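Local atomic coordinates of enterotoxin SEN variant (Staphylococcus aureus, PDB entry 6KRY), a protein that probably acts as a secreted superantigen toxin, activating T cells by bridging their receptors to MHC class II molecules. Residues V125-I130 with N159-Y164; K152-L157 with F188-Y193. All blocks are in the same frame, centred on the assembly; numbering follows the deposited sequence.

Interaction 1 of 2, residues V125-I130 with N159-Y164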
# COMPACT_ATOMS: atom_id res chain seq x y z
N VAL A 125 -8.52 -16.87 1.70
CA VAL A 125 -7.51 -17.19 0.73
C VAL A 125 -7.90 -18.51 0.04
O VAL A 125 -8.20 -19.53 0.71
CB VAL A 125 -6.11 -17.28 1.38
CG1 VAL A 125 -5.05 -17.61 0.34
CG2 VAL A 125 -5.72 -16.01 2.10
N PHE A 126 -7.83 -18.50 -1.30
CA PHE A 126 -8.06 -19.65 -2.14
C PHE A 126 -6.80 -19.91 -2.98
O PHE A 126 -6.16 -18.98 -3.46
CB PHE A 126 -9.26 -19.41 -3.05
CG PHE A 126 -10.54 -19.17 -2.28
CD1 PHE A 126 -10.91 -17.89 -1.90
CD2 PHE A 126 -11.35 -20.24 -1.91
CE1 PHE A 126 -12.08 -17.68 -1.17
CE2 PHE A 126 -12.53 -20.02 -1.21
CZ PHE A 126 -12.89 -18.74 -0.85
N LYS A 127 -6.43 -21.19 -3.08
CA LYS A 127 -5.29 -21.59 -3.88
C LYS A 127 -5.74 -22.71 -4.82
O LYS A 127 -6.17 -23.77 -4.33
CB LYS A 127 -4.14 -22.04 -2.99
CG LYS A 127 -2.89 -22.43 -3.76
CD LYS A 127 -1.69 -22.56 -2.86
CE LYS A 127 -1.62 -23.90 -2.17
NZ LYS A 127 -0.21 -24.27 -1.90
N ASP A 128 -5.68 -22.44 -6.13
CA ASP A 128 -6.35 -23.24 -7.20
C ASP A 128 -7.78 -23.67 -6.81
O ASP A 128 -8.17 -24.84 -6.96
CB ASP A 128 -5.49 -24.45 -7.56
CG ASP A 128 -4.20 -23.99 -8.18
OD1 ASP A 128 -4.26 -23.20 -9.15
OD2 ASP A 128 -3.16 -24.40 -7.67
N GLY A 129 -8.54 -22.69 -6.32
CA GLY A 129 -9.94 -22.83 -6.00
C GLY A 129 -10.20 -23.50 -4.66
O GLY A 129 -11.32 -23.57 -4.27
N ILE A 130 -9.18 -24.02 -3.98
CA ILE A 130 -9.35 -24.67 -2.67
C ILE A 130 -9.12 -23.64 -1.53
O ILE A 130 -8.02 -23.06 -1.38
CB ILE A 130 -8.40 -25.86 -2.52
CG1 ILE A 130 -8.69 -27.00 -3.50
CG2 ILE A 130 -8.38 -26.35 -1.08
CD1 ILE A 130 -7.63 -28.10 -3.44
N ASN A 159 4.94 -13.77 3.31
CA ASN A 159 5.45 -14.61 4.38
C ASN A 159 4.96 -16.06 4.18
O ASN A 159 5.77 -16.99 4.29
CB ASN A 159 5.10 -14.08 5.77
CG ASN A 159 5.59 -15.01 6.86
OD1 ASN A 159 4.84 -15.86 7.30
ND2 ASN A 159 6.85 -14.91 7.23
N LEU A 160 3.68 -16.26 3.86
CA LEU A 160 3.05 -17.60 3.83
C LEU A 160 3.27 -18.30 2.49
O LEU A 160 3.38 -19.54 2.49
CB LEU A 160 1.54 -17.49 4.10
CG LEU A 160 1.13 -16.90 5.46
CD1 LEU A 160 -0.36 -16.67 5.53
CD2 LEU A 160 1.58 -17.78 6.62
N TYR A 161 3.29 -17.56 1.37
CA TYR A 161 3.24 -18.18 0.04
C TYR A 161 4.42 -17.79 -0.88
O TYR A 161 4.45 -18.25 -2.01
CB TYR A 161 1.94 -17.81 -0.66
CG TYR A 161 0.74 -18.35 0.06
CD1 TYR A 161 0.39 -19.69 -0.03
CD2 TYR A 161 -0.05 -17.53 0.82
CE1 TYR A 161 -0.71 -20.20 0.65
CE2 TYR A 161 -1.17 -18.00 1.49
CZ TYR A 161 -1.49 -19.35 1.42
OH TYR A 161 -2.58 -19.80 2.11
N LYS A 162 5.32 -16.91 -0.44
CA LYS A 162 6.50 -16.53 -1.24
C LYS A 162 6.07 -16.01 -2.62
O LYS A 162 6.67 -16.36 -3.67
CB LYS A 162 7.46 -17.72 -1.36
CG LYS A 162 7.66 -18.48 -0.08
CD LYS A 162 8.75 -17.94 0.76
CE LYS A 162 10.09 -18.46 0.30
NZ LYS A 162 11.13 -18.27 1.34
N ILE A 163 5.05 -15.15 -2.61
CA ILE A 163 4.49 -14.57 -3.80
C ILE A 163 5.59 -14.05 -4.73
O ILE A 163 5.55 -14.32 -5.92
CB ILE A 163 3.55 -13.41 -3.42
CG1 ILE A 163 2.34 -13.91 -2.66
CG2 ILE A 163 3.15 -12.60 -4.64
CD1 ILE A 163 1.62 -15.00 -3.36
N TYR A 164 6.51 -13.23 -4.20
CA TYR A 164 7.41 -12.46 -5.09
C TYR A 164 8.83 -13.05 -5.18
O TYR A 164 9.63 -12.56 -5.97
CB TYR A 164 7.48 -10.99 -4.64
CG TYR A 164 6.18 -10.27 -4.86
CD1 TYR A 164 5.59 -10.23 -6.11
CD2 TYR A 164 5.50 -9.68 -3.81
CE1 TYR A 164 4.36 -9.61 -6.30
CE2 TYR A 164 4.30 -9.01 -4.00
CZ TYR A 164 3.73 -8.97 -5.25
OH TYR A 164 2.52 -8.34 -5.45
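The ring of Y161, in the last turn of helix 146-161, reaches across to strand 114-127 and meets two residues there, V125 and K127. Both point their CB toward the helix, while F126 between them points away and sets its ring against F223. Y161 has the most surface buried here. Its CG lies anti to its own carbonyl carbon (chi1 -64°), which sends the ring out from the helix end toward the strand. V125 meets the hydroxyl end of the ring with CG1, the methyl anti to the backbone N. It lies 3.7 Å from Y161 OH and 4.1 Å from Y161 CE2, the two side chains running antiparallel alongside each other. K127 touches with its aliphatic part: K127 CD is 4.3 Å from Y161 CE1, and like the V125 methyl it approaches the ring obliquely. The lysine side chain also touches I171 and K226.

Just past the contact the strand turns back. K127 to I130 form a type I' turn, with K127 N bonded to I130 O and I130 N to K127 O, each at 3.0 Å; it leads into strand 130-139, whose Q132 also touches Y161. On the helix side K162 takes a positive phi (56°) directly after Y161 and ends the helical run. With no hydrogen bond between the segments, the end of the helix meets this part of the beta-grasp sheet through van der Waals contact, the tyrosine ring packing on a valine methyl and on the carbon chain of a lysine.

Interaction 2 of 2, residues K152-L157 with F188-Y193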
# COMPACT_ATOMS: atom_id res chain seq x y z
N LYS A 152 -0.77 -4.69 4.11
CA LYS A 152 -0.84 -5.63 5.22
C LYS A 152 -1.15 -7.06 4.75
O LYS A 152 -0.49 -8.04 5.18
CB LYS A 152 -1.87 -5.14 6.23
CG LYS A 152 -1.39 -3.98 7.06
CD LYS A 152 -2.41 -3.47 8.03
CE LYS A 152 -1.76 -2.49 8.99
NZ LYS A 152 -2.75 -1.69 9.76
N VAL A 153 -2.06 -7.20 3.78
CA VAL A 153 -2.31 -8.52 3.16
C VAL A 153 -1.07 -9.04 2.40
O VAL A 153 -0.68 -10.22 2.58
CB VAL A 153 -3.52 -8.45 2.22
CG1 VAL A 153 -3.75 -9.73 1.45
CG2 VAL A 153 -4.77 -8.17 3.02
N ARG A 154 -0.48 -8.21 1.54
CA ARG A 154 0.61 -8.65 0.71
C ARG A 154 1.79 -9.10 1.58
O ARG A 154 2.45 -10.12 1.26
CB ARG A 154 0.98 -7.58 -0.30
CG ARG A 154 -0.02 -7.45 -1.43
CD ARG A 154 0.49 -6.55 -2.54
NE ARG A 154 -0.62 -6.10 -3.38
CZ ARG A 154 -0.51 -5.76 -4.64
NH1 ARG A 154 0.55 -6.12 -5.35
NH2 ARG A 154 -1.49 -5.06 -5.18
N PHE A 155 2.04 -8.38 2.69
CA PHE A 155 3.11 -8.74 3.59
C PHE A 155 2.89 -10.18 4.11
O PHE A 155 3.79 -11.01 4.16
CB PHE A 155 3.15 -7.72 4.72
CG PHE A 155 4.37 -7.87 5.57
CD1 PHE A 155 5.58 -7.33 5.16
CD2 PHE A 155 4.33 -8.65 6.73
CE1 PHE A 155 6.72 -7.53 5.92
CE2 PHE A 155 5.47 -8.82 7.52
CZ PHE A 155 6.66 -8.28 7.09
N LYS A 156 1.65 -10.47 4.51
CA LYS A 156 1.31 -11.80 5.03
C LYS A 156 1.37 -12.85 3.92
O LYS A 156 1.89 -13.98 4.10
CB LYS A 156 -0.07 -11.73 5.65
CG LYS A 156 -0.09 -11.23 7.08
CD LYS A 156 -0.68 -12.27 8.02
CE LYS A 156 -0.11 -13.65 7.75
NZ LYS A 156 -0.01 -14.45 9.00
N LEU A 157 0.92 -12.50 2.72
CA LEU A 157 1.01 -13.45 1.62
C LEU A 157 2.48 -13.74 1.28
O LEU A 157 2.81 -14.89 0.84
CB LEU A 157 0.29 -12.96 0.37
CG LEU A 157 -1.22 -12.81 0.46
CD1 LEU A 157 -1.77 -12.21 -0.83
CD2 LEU A 157 -1.92 -14.11 0.78
N PHE A 188 -13.65 -4.50 -6.29
CA PHE A 188 -12.55 -4.25 -7.22
C PHE A 188 -11.36 -5.10 -6.78
O PHE A 188 -11.33 -5.58 -5.64
CB PHE A 188 -12.16 -2.77 -7.23
CG PHE A 188 -11.78 -2.22 -5.88
CD1 PHE A 188 -12.74 -1.82 -4.98
CD2 PHE A 188 -10.44 -2.11 -5.51
CE1 PHE A 188 -12.39 -1.30 -3.75
CE2 PHE A 188 -10.09 -1.59 -4.28
CZ PHE A 188 -11.06 -1.17 -3.41
N TYR A 189 -10.42 -5.29 -7.70
CA TYR A 189 -9.31 -6.12 -7.44
C TYR A 189 -8.02 -5.48 -7.97
O TYR A 189 -8.07 -4.59 -8.80
CB TYR A 189 -9.55 -7.51 -8.01
CG TYR A 189 -9.34 -7.67 -9.50
CD1 TYR A 189 -10.40 -7.54 -10.39
CD2 TYR A 189 -8.09 -7.99 -10.02
CE1 TYR A 189 -10.21 -7.72 -11.76
CE2 TYR A 189 -7.89 -8.17 -11.38
CZ TYR A 189 -8.96 -8.05 -12.25
OH TYR A 189 -8.76 -8.26 -13.59
N TYR A 190 -6.90 -5.94 -7.41
CA TYR A 190 -5.58 -5.73 -7.96
C TYR A 190 -4.98 -7.08 -8.35
O TYR A 190 -5.19 -8.10 -7.67
CB TYR A 190 -4.66 -5.05 -6.95
CG TYR A 190 -5.05 -3.66 -6.52
CD1 TYR A 190 -5.49 -2.71 -7.44
CD2 TYR A 190 -4.91 -3.26 -5.20
CE1 TYR A 190 -5.86 -1.44 -7.04
CE2 TYR A 190 -5.25 -1.99 -4.80
CZ TYR A 190 -5.71 -1.06 -5.72
OH TYR A 190 -6.04 0.21 -5.35
N ASP A 191 -4.22 -7.08 -9.44
CA ASP A 191 -3.47 -8.21 -9.87
C ASP A 191 -2.10 -8.11 -9.19
O ASP A 191 -1.37 -7.15 -9.40
CB ASP A 191 -3.38 -8.18 -11.39
CG ASP A 191 -2.49 -9.22 -12.06
OD1 ASP A 191 -1.74 -9.94 -11.34
OD2 ASP A 191 -2.55 -9.29 -13.34
N LEU A 192 -1.76 -9.14 -8.41
CA LEU A 192 -0.53 -9.20 -7.64
C LEU A 192 0.73 -9.11 -8.51
O LEU A 192 1.76 -8.65 -8.01
CB LEU A 192 -0.49 -10.48 -6.80
CG LEU A 192 -1.54 -10.60 -5.69
CD1 LEU A 192 -1.45 -11.96 -5.03
CD2 LEU A 192 -1.39 -9.48 -4.67
N TYR A 193 0.67 -9.58 -9.76
CA TYR A 193 1.85 -9.64 -10.60
C TYR A 193 1.81 -8.56 -11.67
O TYR A 193 2.59 -8.59 -12.59
CB TYR A 193 1.97 -11.06 -11.17
CG TYR A 193 2.29 -12.06 -10.10
CD1 TYR A 193 3.47 -12.00 -9.39
CD2 TYR A 193 1.39 -13.06 -9.76
CE1 TYR A 193 3.77 -12.92 -8.40
CE2 TYR A 193 1.66 -13.97 -8.75
CZ TYR A 193 2.86 -13.91 -8.07
OH TYR A 193 3.10 -14.83 -7.11
O HOH W 1 -0.67 -4.99 -7.89
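R154 and L192 are the residues whose backbones come nearest, with 8.4 Å from R154 CA to L192 CA, too far for backbone-to-backbone bonding, so side chains and a water span the gap. Here the helix of the beta-grasp domain, 146-161, packs against an edge strand of its mixed sheet, 188-191. The strand stops at D191 in an Asx turn: D191 OD1 accepts from Y193 N at 2.9 Å, approached 40° out of the carboxylate plane. L192, with helical backbone angles, sits within that turn.

R154 carries most of the contact. Stretched straight out from CG to NE, it passes L192 heading the other way. L192 CD2 lies above one face of the guanidinium but off its centre, 3.7 Å from R154 NE. Y190 crosses the arginine at about a right angle, its CB 3.6 Å from R154 NH2 and its ring plane turned 50° from the guanidinium; Y190 CD2 sits at the guanidinium edge, in plane. One turn along the helix, L157 CD1 meets L192 CD1 at 4.2 Å.

A water accepts from R154 NH2 at 2.8 Å and donates to D191 O at 2.7 Å. R154 NE pairs with D150 in a salt bridge, and R154 NH1 bonds Y164 OH. Salt bridge, tyrosine hydroxyl and water probably offset the cost of burying the charge, while the leucine methyl covers one face.

In the fold
Both interactions press helix 146-161 against the five-stranded sheet of the beta-grasp domain, at different places. Interaction 2 joins the middle of the helix to an edge strand, 188-191, its centre about 9 Å from the centre of the chain, and is buried. Interaction 1, its centre about 19 Å from that of the chain and partly buried, joins the helix end to strand 114-127. Their centres are about 10 Å apart. Beyond the helix the chain links them: Y164 OH to L192 O and I163 O to Y193 OH are probable hydrogen bonds. Interaction 1 is apolar contact round a ring, whereas the deeper interaction 2 combines leucine packing with a buried arginine held by D150, a tyrosine hydroxyl and a water.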